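Local coordinates for protein hypoxanthine-guanine phosphoribosyltransferase (Thermus thermophilus, PDB 3ACD) that binds IMP and probably catalyses its formation, and that of GMP, from hypoxanthine or guanine and 5-phospho-alpha-D-ribose 1-diphosphate in purine salvage, at residues K87-P92 with D116-R121; P11-A16 with F172-R177. One frame throughout, in Å; residues are numbered along the deposited sequence.

Contact 1: K87-P92 with D116-R121; sequences KDLRLP and DYLEAR
Leu-89 divides its two methyl groups between Tyr-117 and Leu-118, and that fork joins a loop to a helix in the type I phosphoribosyltransferase fold. Helix 109-119 is the helical part of the beta-alpha-beta crossover from strand 97-102 to strand 125-130, and its first residues, Leu-109 and Thr-110, line the IMP pocket. The contact lies at the far end of the same helix, with the side chain of Leu-118 about 13 Å from the nucleotide. Leu-89 and Tyr-117 pass each other pointing in opposite directions, and CD1 of Leu-89 meets the rim of the phenol ring, in its plane, 3.5 Å from CE2 of Tyr-117. CG of Tyr-117 stands anti to the backbone N (chi1 178°), and from there the ring presents its CE2 edge to Leu-89. The side chain of Leu-118, itself buried, meets Leu-89 at a slant, its CD2 3.8 Å from CD2 of Leu-89; the two leucines continue inward onto Ile-68 and Ile-42 of the parallel sheet. Asp-66 of strand 64-70 anchors the loop, its OD2 accepting from the backbone N of both Arg-90 and Leu-91, while Leu-91 packs on Gln-165 of the second subunit. At the outer margin the chemistry turns polar. OD2 of Asp-88 lies 5.7 Å from NH2 of Arg-121, too far for a salt bridge, although the opposite charges may still attract weakly. The guanidinium reaches the loop backbone through two waters, both at its edge and in its plane. One accepts from NH1 of Arg-121 at 3.0 Å and donates weakly to the carbonyls of Leu-89 and Leu-91. The other, 3.2 Å from NH2 of Arg-121, donates to O of Leu-89 at 3.0 Å.

Contact 2: P11-A16 with F172-R177; sequences PVQISA and FITSIR
Ile-14 and Ile-173 form a single antiparallel hydrogen-bonded pair, in which Ile-14 N donates almost straight to Ile-173 O (2.8 Å, 176° at the hydrogen) and Ile-173 N returns a bond to Ile-14 O at 2.9 Å. The two isoleucines lie side by side, CB of Ile-14 3.9 Å from CB of Ile-173, and both rest on Ile-19 and Leu-132. The chain's beginning and end thus meet here, and the pairing of strand 174-175 with strand 156-157 sets them beside the purine pocket, as in the hood of type I phosphoribosyltransferases. There Val-12 and Ser-175 both pack on Val-156, which binds IMP. On the other face Gln-13 and Thr-174 run alongside each other, OG1 of Thr-174 donating to OE1 of Gln-13 at 2.8 Å. The hydroxyl stands anti to the backbone N (chi1 -176°) and also accepts from Gly-8 N, while Gln-13 NE2 donates to Gly-10 O. An alanine in place of Thr-174 would probably leave Gly-8 N without this acceptor and Gln-13 OE1 without its hydroxyl donor. A water 2.8 Å from that OE1 donates to it and to Ile-173 O. Beyond the pair, OG of Ser-175 donates to a lone pair of Val-12 O at 2.8 Å, in the carbonyl plane.

How the contacts relate
The two contacts illustrate how chemistry follows place in a fold. Contact 1 is a surface contact and contact 2 is partly buried; they lie on opposite sides of the chain's centre, their own centres about 32 Å apart, and share no helix or strand. Contact 1 buries 200 Å² between its segments, its direct touches being between side chains and its polar links carried by water, whereas contact 2 buries 421 Å² and joins backbone to backbone and hydroxyl to carbonyl directly. Contact 1 joins segments 24 residues apart and is nested inside the loop closed by contact 2, whose segments are 156 residues apart. The first borders the second subunit, while the segments of the second touch no other protein chain of the assembly.

Contact 1: K87-P92 with D116-R121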
loop_
_atom_site.group_PDB
_atom_site.type_symbol
_atom_site.label_atom_id
_atom_site.label_comp_id
_atom_site.label_asym_id
_atom_site.label_seq_id
_atom_site.Cartn_x
_atom_site.Cartn_y
_atom_site.Cartn_z
ATOM N N LYS A 87 -0.975 15.073 -3.383
ATOM C CA LYS A 87 -1.701 14.138 -4.237
ATOM C C LYS A 87 -3.198 14.312 -4.003
ATOM O O LYS A 87 -3.678 14.165 -2.880
ATOM C CB LYS A 87 -1.291 12.697 -3.916
ATOM C CG LYS A 87 -1.956 11.641 -4.787
ATOM C CD LYS A 87 -1.549 11.780 -6.246
ATOM C CE LYS A 87 -2.168 10.686 -7.104
ATOM N NZ LYS A 87 -3.656 10.738 -7.092
ATOM N N ASP A 88 -3.930 14.624 -5.069
ATOM C CA ASP A 88 -5.371 14.833 -4.973
ATOM C C ASP A 88 -6.186 13.553 -5.108
ATOM O O ASP A 88 -5.679 12.516 -5.539
ATOM C CB ASP A 88 -5.827 15.832 -6.039
ATOM C CG ASP A 88 -5.207 17.200 -5.859
ATOM O OD1 ASP A 88 -3.963 17.298 -5.884
ATOM O OD2 ASP A 88 -5.966 18.178 -5.691
ATOM N N LEU A 89 -7.459 13.650 -4.737
ATOM C CA LEU A 89 -8.392 12.532 -4.808
ATOM C C LEU A 89 -8.819 12.320 -6.257
ATOM O O LEU A 89 -8.906 13.276 -7.027
ATOM C CB LEU A 89 -9.632 12.824 -3.953
ATOM C CG LEU A 89 -9.494 12.961 -2.430
ATOM C CD1 LEU A 89 -8.504 14.059 -2.075
ATOM C CD2 LEU A 89 -10.856 13.275 -1.836
ATOM N N ARG A 90 -9.088 11.070 -6.621
ATOM C CA ARG A 90 -9.508 10.738 -7.978
ATOM C C ARG A 90 -10.971 10.309 -8.041
ATOM O O ARG A 90 -11.645 10.533 -9.047
ATOM C CB ARG A 90 -8.623 9.627 -8.548
ATOM C CG ARG A 90 -7.193 10.054 -8.827
ATOM C CD ARG A 90 -6.339 8.875 -9.263
ATOM N NE ARG A 90 -6.891 8.198 -10.434
ATOM C CZ ARG A 90 -6.339 7.136 -11.014
ATOM N NH1 ARG A 90 -5.213 6.622 -10.535
ATOM N NH2 ARG A 90 -6.913 6.586 -12.076
ATOM N N LEU A 91 -11.455 9.688 -6.971
ATOM C CA LEU A 91 -12.837 9.228 -6.909
ATOM C C LEU A 91 -13.690 10.200 -6.102
ATOM O O LEU A 91 -13.204 10.852 -5.182
ATOM C CB LEU A 91 -12.910 7.831 -6.284
ATOM C CG LEU A 91 -12.459 6.648 -7.151
ATOM C CD1 LEU A 91 -11.006 6.811 -7.565
ATOM C CD2 LEU A 91 -12.647 5.358 -6.375
ATOM N N PRO A 92 -14.980 10.317 -6.448
ATOM C CA PRO A 92 -15.886 11.226 -5.738
ATOM C C PRO A 92 -16.110 10.794 -4.294
ATOM O O PRO A 92 -16.157 9.600 -4.001
ATOM C CB PRO A 92 -17.178 11.139 -6.554
ATOM C CG PRO A 92 -16.705 10.751 -7.928
ATOM C CD PRO A 92 -15.648 9.720 -7.618
ATOM N N ASP A 116 -11.209 18.682 7.307
ATOM C CA ASP A 116 -11.922 19.863 6.833
ATOM C C ASP A 116 -12.021 19.822 5.310
ATOM O O ASP A 116 -13.052 20.176 4.735
ATOM C CB ASP A 116 -11.208 21.147 7.263
ATOM C CG ASP A 116 -11.281 21.387 8.761
ATOM O OD1 ASP A 116 -12.355 21.148 9.353
ATOM O OD2 ASP A 116 -10.270 21.829 9.345
ATOM N N TYR A 117 -10.942 19.392 4.664
ATOM C CA TYR A 117 -10.912 19.300 3.209
ATOM C C TYR A 117 -11.984 18.336 2.707
ATOM O O TYR A 117 -12.755 18.661 1.797
ATOM C CB TYR A 117 -9.536 18.822 2.740
ATOM C CG TYR A 117 -9.432 18.642 1.242
ATOM C CD1 TYR A 117 -9.448 19.744 0.385
ATOM C CD2 TYR A 117 -9.323 17.370 0.679
ATOM C CE1 TYR A 117 -9.357 19.583 -0.998
ATOM C CE2 TYR A 117 -9.233 17.196 -0.703
ATOM C CZ TYR A 117 -9.250 18.307 -1.535
ATOM O OH TYR A 117 -9.159 18.145 -2.898
ATOM N N LEU A 118 -12.028 17.149 3.305
ATOM C CA LEU A 118 -12.998 16.132 2.923
ATOM C C LEU A 118 -14.437 16.555 3.214
ATOM O O LEU A 118 -15.334 16.348 2.392
ATOM C CB LEU A 118 -12.700 14.821 3.658
ATOM C CG LEU A 118 -11.331 14.175 3.423
ATOM C CD1 LEU A 118 -11.230 12.895 4.241
ATOM C CD2 LEU A 118 -11.144 13.871 1.939
ATOM N N GLU A 119 -14.661 17.144 4.384
ATOM C CA GLU A 119 -16.006 17.567 4.757
ATOM C C GLU A 119 -16.561 18.618 3.800
ATOM O O GLU A 119 -17.773 18.692 3.591
ATOM C CB GLU A 119 -16.016 18.111 6.188
ATOM C CG GLU A 119 -15.787 17.046 7.253
ATOM C CD GLU A 119 -16.899 16.009 7.303
ATOM O OE1 GLU A 119 -17.792 16.037 6.429
ATOM O OE2 GLU A 119 -16.878 15.162 8.221
ATOM N N ALA A 120 -15.673 19.418 3.222
ATOM C CA ALA A 120 -16.075 20.465 2.286
ATOM C C ALA A 120 -16.786 19.892 1.059
ATOM O O ALA A 120 -17.556 20.594 0.400
ATOM C CB ALA A 120 -14.858 21.269 1.855
ATOM N N ARG A 121 -16.533 18.620 0.755
ATOM C CA ARG A 121 -17.173 17.985 -0.394
ATOM C C ARG A 121 -18.472 17.292 -0.012
ATOM O O ARG A 121 -19.124 16.657 -0.842
ATOM C CB ARG A 121 -16.217 16.997 -1.059
ATOM C CG ARG A 121 -15.023 17.682 -1.695
ATOM C CD ARG A 121 -14.340 16.773 -2.682
ATOM N NE ARG A 121 -13.256 17.454 -3.379
ATOM C CZ ARG A 121 -12.621 16.953 -4.429
ATOM N NH1 ARG A 121 -12.966 15.766 -4.903
ATOM N NH2 ARG A 121 -11.637 17.634 -4.998
HETATM O O HOH W 1 -12.330 13.410 -6.640
HETATM O O HOH W 2 -10.492 15.777 -7.365
#

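Contact 2: P11-A16 with F172-R177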
loop_
_atom_site.group_PDB
_atom_site.type_symbol
_atom_site.label_atom_id
_atom_site.label_comp_id
_atom_site.label_asym_id
_atom_site.label_seq_id
_atom_site.Cartn_x
_atom_site.Cartn_y
_atom_site.Cartn_z
ATOM N N PRO A 11 11.578 3.328 23.329
ATOM C CA PRO A 11 10.599 2.799 24.283
ATOM C C PRO A 11 9.391 2.074 23.690
ATOM O O PRO A 11 8.755 1.272 24.371
ATOM C CB PRO A 11 10.190 4.043 25.064
ATOM C CG PRO A 11 10.222 5.097 24.007
ATOM C CD PRO A 11 11.526 4.801 23.295
ATOM N N VAL A 12 9.071 2.358 22.430
ATOM C CA VAL A 12 7.925 1.725 21.780
ATOM C C VAL A 12 8.340 0.575 20.866
ATOM O O VAL A 12 9.171 0.745 19.973
ATOM C CB VAL A 12 7.123 2.757 20.959
ATOM C CG1 VAL A 12 5.955 2.078 20.251
ATOM C CG2 VAL A 12 6.617 3.857 21.883
ATOM N N GLN A 13 7.752 -0.593 21.103
ATOM C CA GLN A 13 8.037 -1.789 20.323
ATOM C C GLN A 13 6.740 -2.584 20.167
ATOM O O GLN A 13 6.124 -2.974 21.162
ATOM C CB GLN A 13 9.074 -2.661 21.047
ATOM C CG GLN A 13 10.362 -1.950 21.473
ATOM C CD GLN A 13 11.243 -1.541 20.304
ATOM O OE1 GLN A 13 11.211 -2.160 19.238
ATOM N NE2 GLN A 13 12.053 -0.506 20.507
ATOM N N ILE A 14 6.319 -2.817 18.926
ATOM C CA ILE A 14 5.094 -3.573 18.675
ATOM C C ILE A 14 5.382 -4.612 17.596
ATOM O O ILE A 14 5.715 -4.266 16.460
ATOM C CB ILE A 14 3.945 -2.647 18.209
ATOM C CG1 ILE A 14 3.867 -1.416 19.117
ATOM C CG2 ILE A 14 2.625 -3.394 18.268
ATOM C CD1 ILE A 14 2.780 -0.422 18.725
ATOM N N SER A 15 5.247 -5.886 17.954
ATOM C CA SER A 15 5.540 -6.978 17.031
ATOM C C SER A 15 4.588 -7.104 15.853
ATOM O O SER A 15 3.454 -6.628 15.892
ATOM C CB SER A 15 5.560 -8.313 17.776
ATOM O OG SER A 15 4.253 -8.696 18.171
ATOM N N ALA A 16 5.061 -7.774 14.806
ATOM C CA ALA A 16 4.252 -7.993 13.617
ATOM C C ALA A 16 3.008 -8.779 14.007
ATOM O O ALA A 16 1.931 -8.562 13.462
ATOM C CB ALA A 16 5.054 -8.761 12.571
ATOM N N PHE A 172 7.496 -4.812 11.742
ATOM C CA PHE A 172 7.036 -4.434 13.071
ATOM C C PHE A 172 7.220 -2.943 13.320
ATOM O O PHE A 172 7.847 -2.238 12.528
ATOM C CB PHE A 172 7.806 -5.236 14.127
ATOM C CG PHE A 172 9.301 -5.187 13.949
ATOM C CD1 PHE A 172 10.021 -4.035 14.265
ATOM C CD2 PHE A 172 9.985 -6.279 13.423
ATOM C CE1 PHE A 172 11.400 -3.973 14.056
ATOM C CE2 PHE A 172 11.364 -6.228 13.209
ATOM C CZ PHE A 172 12.072 -5.072 13.525
ATOM N N ILE A 173 6.654 -2.466 14.422
ATOM C CA ILE A 173 6.784 -1.068 14.797
ATOM C C ILE A 173 7.868 -0.994 15.864
ATOM O O ILE A 173 7.849 -1.759 16.830
ATOM C CB ILE A 173 5.458 -0.501 15.385
ATOM C CG1 ILE A 173 4.489 -0.146 14.253
ATOM C CG2 ILE A 173 5.742 0.728 16.248
ATOM C CD1 ILE A 173 4.956 1.005 13.378
ATOM N N THR A 174 8.822 -0.090 15.676
ATOM C CA THR A 174 9.895 0.090 16.643
ATOM C C THR A 174 10.134 1.587 16.825
ATOM O O THR A 174 9.383 2.405 16.292
ATOM C CB THR A 174 11.191 -0.632 16.193
ATOM O OG1 THR A 174 12.195 -0.500 17.209
ATOM C CG2 THR A 174 11.708 -0.061 14.896
ATOM N N SER A 175 11.168 1.951 17.572
ATOM C CA SER A 175 11.439 3.360 17.817
ATOM C C SER A 175 12.881 3.606 18.228
ATOM O O SER A 175 13.636 2.669 18.478
ATOM C CB SER A 175 10.518 3.875 18.927
ATOM O OG SER A 175 10.713 3.127 20.123
ATOM N N ILE A 176 13.246 4.882 18.297
ATOM C CA ILE A 176 14.588 5.284 18.704
ATOM C C ILE A 176 14.455 6.042 20.015
ATOM O O ILE A 176 13.347 6.361 20.447
ATOM C CB ILE A 176 15.245 6.225 17.672
ATOM C CG1 ILE A 176 14.369 7.467 17.477
ATOM C CG2 ILE A 176 15.459 5.495 16.356
ATOM C CD1 ILE A 176 14.952 8.501 16.532
ATOM N N ARG A 177 15.584 6.326 20.651
ATOM C CA ARG A 177 15.569 7.067 21.903
ATOM C C ARG A 177 15.576 8.555 21.586
ATOM O O ARG A 177 16.173 8.985 20.597
ATOM C CB ARG A 177 16.791 6.705 22.749
ATOM C CG ARG A 177 16.818 5.254 23.188
ATOM C CD ARG A 177 18.036 4.958 24.046
ATOM N NE ARG A 177 18.057 3.568 24.490
ATOM C CZ ARG A 177 19.014 3.041 25.247
ATOM N NH1 ARG A 177 20.032 3.791 25.647
ATOM N NH2 ARG A 177 18.955 1.764 25.600
HETATM O O HOH W 3 9.825 -3.926 17.644
#